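PDB 2ZKT: 2,3-bisphosphoglycerate-independent phosphoglycerate mutase, which probably catalyses the interconversion of 2-phosphoglycerate and 3-phosphoglycerate, a step of glycolysis. Local coordinates for residues K198-E201 against V202-H206; V288-L291 against K292-F296; D395-P398 against I399-L403. All coordinates share one frame; numbering follows the deposited sequence.

Contact 1 (K198-E201 against V202-H206); sequences KAQE and VLEKH
Leu203 N and Glu204 N reach back one helical turn to the carbonyls of Ala199 and Gln200, at 2.8 Å from Leu203 N to Ala199 O and 2.6 Å from Glu204 N to Gln200 O, while the bond from Val202 N to Lys198 O is weak. The Leu203 donor meets its acceptor almost head-on (C=O...N angle 167°). The Leu203 side chain leans over the same carbonyl, and its CD1 comes to 4.5 Å from Ala199 CB, a loose apolar pair. Both residues face inward: this is the C-terminal turn of helix 186-203, which lies against strand 222-229 of the four-stranded antiparallel sheet, where Ala199 and Leu203 share Leu223, and Leu203 also touches Ile141 of helix 131-142. On another flank Gln200 and Glu204 run alongside each other. Gln200 CG is swung opposite its backbone N (chi1 -164°), and both chains are extended, which stacks the amide on the carboxylate with their planes 29° apart. Glu204 OE1 stands 3.9 Å from Gln200 CG and 4.2 Å from Gln200 NE2, so the evidence is for stacking rather than a hydrogen bond. Lys198 turns its ammonium away from this turn, to Gly147 O and to a salt bridge with Glu194. Lys205 bends at chi3 and lays CE 3.4 Å from Glu201 O, but its NZ remains 5.9 Å from Glu201 OE1, too far for a salt bridge. Beyond this turn His206 occupies the N-cap position of helix 207-214.

Contact 2 (V288-L291 against K292-F296); sequences VELL and KDYDF
Leu290 and Tyr294 meet where helix 280-291 gives way to the loop before strand 296-301, the closing half of a beta-alpha-beta crossover that started from strand 265-267. The two firm backbone bonds are of the i-to-i+3 kind, as in a 3-10-like turn: Lys292 N to Glu289 O is 3.0 Å and Asp293 N to Leu290 O is 2.9 Å. In both the donor stands well above the carbonyl plane, 47° and 57° out of it respectively, and so off the lone pairs. The exception in spacing is Tyr294 N, which adds a weak i-to-i+4 bond to the same Leu290 O, giving that oxygen two donors. The apolar part is one pair lying side by side: Leu290 CD2 touches Tyr294 CE2 at 3.7 Å. Tyr294 CG points opposite its own carbonyl carbon (chi1 -74°), which brings the ring back along the turn, with Leu290 O in the ring plane at its edge, 3.5 Å from CD2. Both side chains also touch Ala247 of strand 246-249. At the far end of the ring Tyr294 OH is hydrogen-bonded to Asp265 and Tyr267. Of the polar contacts, Leu291 O and Tyr294 O are two acceptors only 3.1 Å apart, and Lys6 NZ joins them, hydrogen-bonding Tyr294 O and, weakly, Leu291 O.

Contact 3 (D395-P398 against I399-L403); sequences DIVP and IMMDL
Ile399 donates its N-H to Asp395 O at 3.1 Å (N to O), the earliest in a run of five i-to-i+4 bonds that identify helix 396-403 as regular alpha-helix. Its CG1 branch, directed opposite the carbonyl carbon, doubles back along the helix and lies 3.3 Å from the same Asp395 O, so aliphatic carbon covers one side of that carbonyl. The Asp395 carboxylate turns to the backbone of Arg392 instead. Next, Met400 N bonds Ile396 O at 2.9 Å. The Met400 chain runs alongside Ile396, its SD 4.2 Å from Ile396 CG2, and only at chi3 (88°) does it bend, carrying the methyl away from this turn. Met401 N makes a shorter bond to Val397 O, 2.6 Å and more nearly in line with the carbonyl (C=O...N angle 169°). Met401 CG also packs on Val397 CG1 at 3.9 Å, and a bend at chi2 (-65°) redirects the sulfur beyond the pair. Asp402 N then takes Pro398 O at 2.9 Å. Pro398 has no N-H to give, but its carbonyl still serves the helix as an acceptor. Asp402 OD1 hydrogen-bonds Ser407. Leu403 closes the run with a bond from its N to Ile399 O. The two pairs face different neighbours. Val397 and Met401 lie against Phe238 and Trp242 of helix 238-242, whereas Ile396 meets Leu363 of strand 361-366 and Met400 meets Ala342 of strand 339-344; Ile399 and Leu403 add Ile365 to the helix-sheet interface.

In the fold
Contacts 2 and 3 both lie against the mixed, largely parallel sheet of the metalloenzyme fold, with centres about 18 Å apart. They touch through Phe296, which opens strand 296-301: its CD1 is 3.5 Å from Met401 CE, and its CE1 is 3.8 Å from Met400 CE. Contact 1 stands apart beside the antiparallel sheet, about 47 Å from contact 2 and 51 Å from contact 3, centre to centre. None of the three supplies a zinc ligand; the Ile396 side chain is about 13 Å from a zinc ion. Strand 296-301 is nevertheless followed closely by Asp305 and His309, and strand 339-344 by Asp346 and His347, all zinc ligands.

Contact 1 (K198-E201 against V202-H206)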
loop_
_atom_site.group_PDB
_atom_site.type_symbol
_atom_site.label_atom_id
_atom_site.label_comp_id
_atom_site.label_asym_id
_atom_site.label_seq_id
_atom_site.Cartn_x
_atom_site.Cartn_y
_atom_site.Cartn_z
ATOM N N LYS B 198 47.679 18.325 12.134
ATOM C CA LYS B 198 48.547 17.309 11.543
ATOM C C LYS B 198 47.876 16.618 10.349
ATOM O O LYS B 198 48.467 16.410 9.296
ATOM C CB LYS B 198 48.889 16.280 12.622
ATOM C CG LYS B 198 50.284 16.509 13.219
ATOM C CD LYS B 198 50.592 15.539 14.365
ATOM C CE LYS B 198 51.462 16.181 15.455
ATOM N NZ LYS B 198 52.399 15.188 15.986
ATOM N N ALA B 199 46.604 16.222 10.559
ATOM C CA ALA B 199 45.842 15.573 9.494
ATOM C C ALA B 199 45.835 16.419 8.214
ATOM O O ALA B 199 45.976 15.931 7.099
ATOM C CB ALA B 199 44.407 15.361 9.990
ATOM N N GLN B 200 45.626 17.739 8.416
ATOM C CA GLN B 200 45.557 18.652 7.272
ATOM C C GLN B 200 46.800 18.550 6.375
ATOM O O GLN B 200 46.723 18.602 5.152
ATOM C CB GLN B 200 45.417 20.080 7.809
ATOM C CG GLN B 200 44.952 21.066 6.733
ATOM C CD GLN B 200 44.789 22.440 7.346
ATOM O OE1 GLN B 200 43.709 23.004 7.435
ATOM N NE2 GLN B 200 45.948 22.985 7.777
ATOM N N GLU B 201 47.981 18.464 7.023
ATOM C CA GLU B 201 49.243 18.344 6.301
ATOM C C GLU B 201 49.258 17.098 5.411
ATOM O O GLU B 201 49.611 17.144 4.237
ATOM C CB GLU B 201 50.377 18.267 7.329
ATOM C CG GLU B 201 50.597 19.597 8.058
ATOM C CD GLU B 201 51.785 19.467 8.988
ATOM O OE1 GLU B 201 52.618 18.597 8.761
ATOM O OE2 GLU B 201 51.869 20.245 9.941
ATOM N N VAL B 202 48.908 15.965 6.050
ATOM C CA VAL B 202 48.810 14.714 5.293
ATOM C C VAL B 202 47.824 14.830 4.123
ATOM O O VAL B 202 48.104 14.450 2.988
ATOM C CB VAL B 202 48.356 13.609 6.251
ATOM C CG1 VAL B 202 48.399 12.254 5.543
ATOM C CG2 VAL B 202 49.277 13.570 7.461
ATOM N N LEU B 203 46.611 15.340 4.437
ATOM C CA LEU B 203 45.465 15.584 3.559
ATOM C C LEU B 203 45.810 16.525 2.394
ATOM O O LEU B 203 45.595 16.222 1.225
ATOM C CB LEU B 203 44.328 16.171 4.404
ATOM C CG LEU B 203 43.533 15.085 5.136
ATOM C CD1 LEU B 203 42.414 15.666 6.005
ATOM C CD2 LEU B 203 42.867 14.092 4.179
ATOM N N GLU B 204 46.326 17.720 2.745
ATOM C CA GLU B 204 46.601 18.721 1.713
ATOM C C GLU B 204 47.633 18.233 0.685
ATOM O O GLU B 204 48.079 18.976 -0.182
ATOM C CB GLU B 204 47.141 19.970 2.413
ATOM C CG GLU B 204 46.075 21.051 2.608
ATOM C CD GLU B 204 46.674 22.183 3.416
ATOM O OE1 GLU B 204 47.665 21.954 4.098
ATOM O OE2 GLU B 204 46.150 23.296 3.342
ATOM N N LYS B 205 48.038 16.952 0.818
ATOM C CA LYS B 205 49.148 16.471 -0.012
ATOM C C LYS B 205 48.788 15.257 -0.884
ATOM O O LYS B 205 49.425 14.971 -1.897
ATOM C CB LYS B 205 50.310 16.095 0.906
ATOM C CG LYS B 205 51.625 16.736 0.452
ATOM C CD LYS B 205 52.809 16.268 1.298
ATOM C CE LYS B 205 52.658 16.642 2.779
ATOM N NZ LYS B 205 53.719 16.001 3.557
ATOM N N HIS B 206 47.783 14.487 -0.441
ATOM C CA HIS B 206 47.411 13.314 -1.229
ATOM C C HIS B 206 47.100 13.700 -2.677
ATOM O O HIS B 206 46.560 14.761 -2.972
ATOM C CB HIS B 206 46.184 12.661 -0.588
ATOM C CG HIS B 206 46.207 11.169 -0.838
ATOM N ND1 HIS B 206 45.339 10.541 -1.677
ATOM C CD2 HIS B 206 47.118 10.219 -0.354
ATOM C CE1 HIS B 206 45.731 9.250 -1.710
ATOM N NE2 HIS B 206 46.794 9.028 -0.928
#

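Contact 2 (V288-L291 against K292-F296)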
loop_
_atom_site.group_PDB
_atom_site.type_symbol
_atom_site.label_atom_id
_atom_site.label_comp_id
_atom_site.label_asym_id
_atom_site.label_seq_id
_atom_site.Cartn_x
_atom_site.Cartn_y
_atom_site.Cartn_z
ATOM N N VAL B 288 15.076 -15.761 8.505
ATOM C CA VAL B 288 14.482 -17.091 8.649
ATOM C C VAL B 288 15.550 -18.134 9.015
ATOM O O VAL B 288 15.308 -19.015 9.852
ATOM C CB VAL B 288 13.788 -17.533 7.345
ATOM C CG1 VAL B 288 13.122 -18.900 7.547
ATOM C CG2 VAL B 288 12.762 -16.489 6.928
ATOM N N GLU B 289 16.723 -18.038 8.380
ATOM C CA GLU B 289 17.824 -18.966 8.662
ATOM C C GLU B 289 18.234 -18.852 10.130
ATOM O O GLU B 289 18.268 -19.851 10.856
ATOM C CB GLU B 289 19.054 -18.653 7.792
ATOM C CG GLU B 289 18.984 -19.108 6.335
ATOM C CD GLU B 289 20.293 -18.847 5.591
ATOM O OE1 GLU B 289 21.342 -19.402 6.003
ATOM O OE2 GLU B 289 20.278 -18.079 4.597
ATOM N N LEU B 290 18.546 -17.622 10.553
ATOM C CA LEU B 290 18.972 -17.343 11.931
ATOM C C LEU B 290 17.977 -17.796 13.007
ATOM O O LEU B 290 18.383 -18.190 14.100
ATOM C CB LEU B 290 19.268 -15.846 12.101
ATOM C CG LEU B 290 20.423 -15.306 11.245
ATOM C CD1 LEU B 290 20.419 -13.779 11.295
ATOM C CD2 LEU B 290 21.762 -15.881 11.736
ATOM N N LEU B 291 16.679 -17.740 12.705
ATOM C CA LEU B 291 15.686 -18.167 13.689
ATOM C C LEU B 291 15.923 -19.622 14.091
ATOM O O LEU B 291 15.587 -20.030 15.206
ATOM C CB LEU B 291 14.259 -17.992 13.134
ATOM C CG LEU B 291 13.634 -16.592 13.330
ATOM C CD1 LEU B 291 12.344 -16.475 12.526
ATOM C CD2 LEU B 291 13.347 -16.361 14.813
ATOM N N LYS B 292 16.521 -20.397 13.183
ATOM C CA LYS B 292 16.805 -21.810 13.444
ATOM C C LYS B 292 17.917 -22.045 14.475
ATOM O O LYS B 292 18.000 -23.129 15.045
ATOM C CB LYS B 292 17.171 -22.534 12.135
ATOM C CG LYS B 292 16.005 -22.692 11.158
ATOM C CD LYS B 292 16.468 -23.276 9.832
ATOM C CE LYS B 292 15.320 -23.345 8.826
ATOM N NZ LYS B 292 15.782 -23.780 7.468
ATOM N N ASP B 293 18.766 -21.044 14.725
ATOM C CA ASP B 293 19.855 -21.220 15.694
ATOM C C ASP B 293 19.917 -20.153 16.790
ATOM O O ASP B 293 20.796 -20.186 17.655
ATOM C CB ASP B 293 21.210 -21.269 14.969
ATOM C CG ASP B 293 21.340 -22.475 14.047
ATOM O OD1 ASP B 293 21.203 -23.624 14.538
ATOM O OD2 ASP B 293 21.579 -22.270 12.833
ATOM N N TYR B 294 18.988 -19.203 16.750
ATOM C CA TYR B 294 18.964 -18.139 17.748
ATOM C C TYR B 294 17.570 -18.047 18.360
ATOM O O TYR B 294 16.590 -18.476 17.744
ATOM C CB TYR B 294 19.343 -16.809 17.087
ATOM C CG TYR B 294 20.823 -16.682 16.765
ATOM C CD1 TYR B 294 21.720 -16.184 17.716
ATOM C CD2 TYR B 294 21.324 -17.044 15.506
ATOM C CE1 TYR B 294 23.082 -16.042 17.428
ATOM C CE2 TYR B 294 22.688 -16.910 15.206
ATOM C CZ TYR B 294 23.562 -16.405 16.176
ATOM O OH TYR B 294 24.912 -16.271 15.912
ATOM N N ASP B 295 17.478 -17.500 19.569
ATOM C CA ASP B 295 16.171 -17.372 20.228
ATOM C C ASP B 295 15.497 -16.051 19.859
ATOM O O ASP B 295 14.280 -15.984 19.724
ATOM C CB ASP B 295 16.324 -17.434 21.751
ATOM C CG ASP B 295 17.151 -18.615 22.199
ATOM O OD1 ASP B 295 16.717 -19.769 21.954
ATOM O OD2 ASP B 295 18.236 -18.386 22.794
ATOM N N PHE B 296 16.309 -15.009 19.688
ATOM C CA PHE B 296 15.807 -13.677 19.360
ATOM C C PHE B 296 16.524 -13.143 18.122
ATOM O O PHE B 296 17.765 -13.110 18.080
ATOM C CB PHE B 296 16.058 -12.727 20.544
ATOM C CG PHE B 296 15.265 -11.453 20.479
ATOM C CD1 PHE B 296 13.945 -11.414 20.941
ATOM C CD2 PHE B 296 15.821 -10.296 19.931
ATOM C CE1 PHE B 296 13.192 -10.247 20.856
ATOM C CE2 PHE B 296 15.072 -9.117 19.843
ATOM C CZ PHE B 296 13.761 -9.092 20.304
#

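Contact 3 (D395-P398 against I399-L403)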
loop_
_atom_site.group_PDB
_atom_site.type_symbol
_atom_site.label_atom_id
_atom_site.label_comp_id
_atom_site.label_asym_id
_atom_site.label_seq_id
_atom_site.Cartn_x
_atom_site.Cartn_y
_atom_site.Cartn_z
ATOM N N ASP B 395 9.760 -0.705 26.446
ATOM C CA ASP B 395 8.765 -1.660 26.941
ATOM C C ASP B 395 8.594 -2.863 26.000
ATOM O O ASP B 395 8.046 -3.897 26.363
ATOM C CB ASP B 395 7.431 -0.924 27.094
ATOM C CG ASP B 395 7.510 0.020 28.290
ATOM O OD1 ASP B 395 7.992 -0.421 29.337
ATOM O OD2 ASP B 395 7.098 1.171 28.164
ATOM N N ILE B 396 9.034 -2.654 24.737
ATOM C CA ILE B 396 8.735 -3.624 23.677
ATOM C C ILE B 396 9.412 -4.985 23.903
ATOM O O ILE B 396 8.807 -6.046 23.785
ATOM C CB ILE B 396 9.210 -3.025 22.346
ATOM C CG1 ILE B 396 8.369 -1.801 21.978
ATOM C CG2 ILE B 396 9.038 -4.061 21.209
ATOM C CD1 ILE B 396 8.816 -1.173 20.653
ATOM N N VAL B 397 10.706 -5.006 24.229
ATOM C CA VAL B 397 11.393 -6.271 24.437
ATOM C C VAL B 397 10.804 -7.025 25.637
ATOM O O VAL B 397 10.516 -8.226 25.541
ATOM C CB VAL B 397 12.927 -6.042 24.604
ATOM C CG1 VAL B 397 13.608 -7.308 25.146
ATOM C CG2 VAL B 397 13.532 -5.658 23.236
ATOM N N PRO B 398 10.603 -6.331 26.778
ATOM C CA PRO B 398 10.032 -7.019 27.950
ATOM C C PRO B 398 8.691 -7.678 27.620
ATOM O O PRO B 398 8.423 -8.817 28.026
ATOM C CB PRO B 398 9.886 -5.895 28.975
ATOM C CG PRO B 398 11.076 -5.020 28.671
ATOM C CD PRO B 398 11.045 -4.961 27.138
ATOM N N ILE B 399 7.838 -6.954 26.888
ATOM C CA ILE B 399 6.539 -7.518 26.520
ATOM C C ILE B 399 6.738 -8.708 25.556
ATOM O O ILE B 399 5.995 -9.695 25.611
ATOM C CB ILE B 399 5.631 -6.433 25.867
ATOM C CG1 ILE B 399 5.150 -5.456 26.948
ATOM C CG2 ILE B 399 4.449 -7.071 25.147
ATOM C CD1 ILE B 399 4.429 -4.229 26.375
ATOM N N MET B 400 7.735 -8.610 24.671
ATOM C CA MET B 400 7.996 -9.708 23.736
ATOM C C MET B 400 8.522 -10.893 24.521
ATOM O O MET B 400 8.093 -12.027 24.309
ATOM C CB MET B 400 9.043 -9.327 22.686
ATOM C CG MET B 400 8.520 -8.502 21.558
ATOM S SD MET B 400 9.833 -8.061 20.427
ATOM C CE MET B 400 9.820 -9.485 19.317
ATOM N N MET B 401 9.456 -10.620 25.433
ATOM C CA MET B 401 10.056 -11.675 26.242
ATOM C C MET B 401 9.010 -12.377 27.091
ATOM O O MET B 401 9.088 -13.590 27.296
ATOM C CB MET B 401 11.182 -11.107 27.123
ATOM C CG MET B 401 12.475 -10.786 26.351
ATOM S SD MET B 401 13.268 -12.264 25.643
ATOM C CE MET B 401 14.374 -11.536 24.404
ATOM N N ASP B 402 8.017 -11.622 27.560
ATOM C CA ASP B 402 6.958 -12.213 28.377
ATOM C C ASP B 402 6.057 -13.115 27.523
ATOM O O ASP B 402 5.644 -14.194 27.937
ATOM C CB ASP B 402 6.141 -11.093 29.047
ATOM C CG ASP B 402 5.116 -11.684 30.023
ATOM O OD1 ASP B 402 5.523 -12.422 30.923
ATOM O OD2 ASP B 402 3.932 -11.378 29.902
ATOM N N LEU B 403 5.730 -12.630 26.297
ATOM C CA LEU B 403 4.925 -13.459 25.404
ATOM C C LEU B 403 5.692 -14.728 25.001
ATOM O O LEU B 403 5.125 -15.765 24.669
ATOM C CB LEU B 403 4.604 -12.660 24.139
ATOM C CG LEU B 403 3.546 -11.562 24.358
ATOM C CD1 LEU B 403 3.563 -10.526 23.234
ATOM C CD2 LEU B 403 2.111 -12.107 24.408
#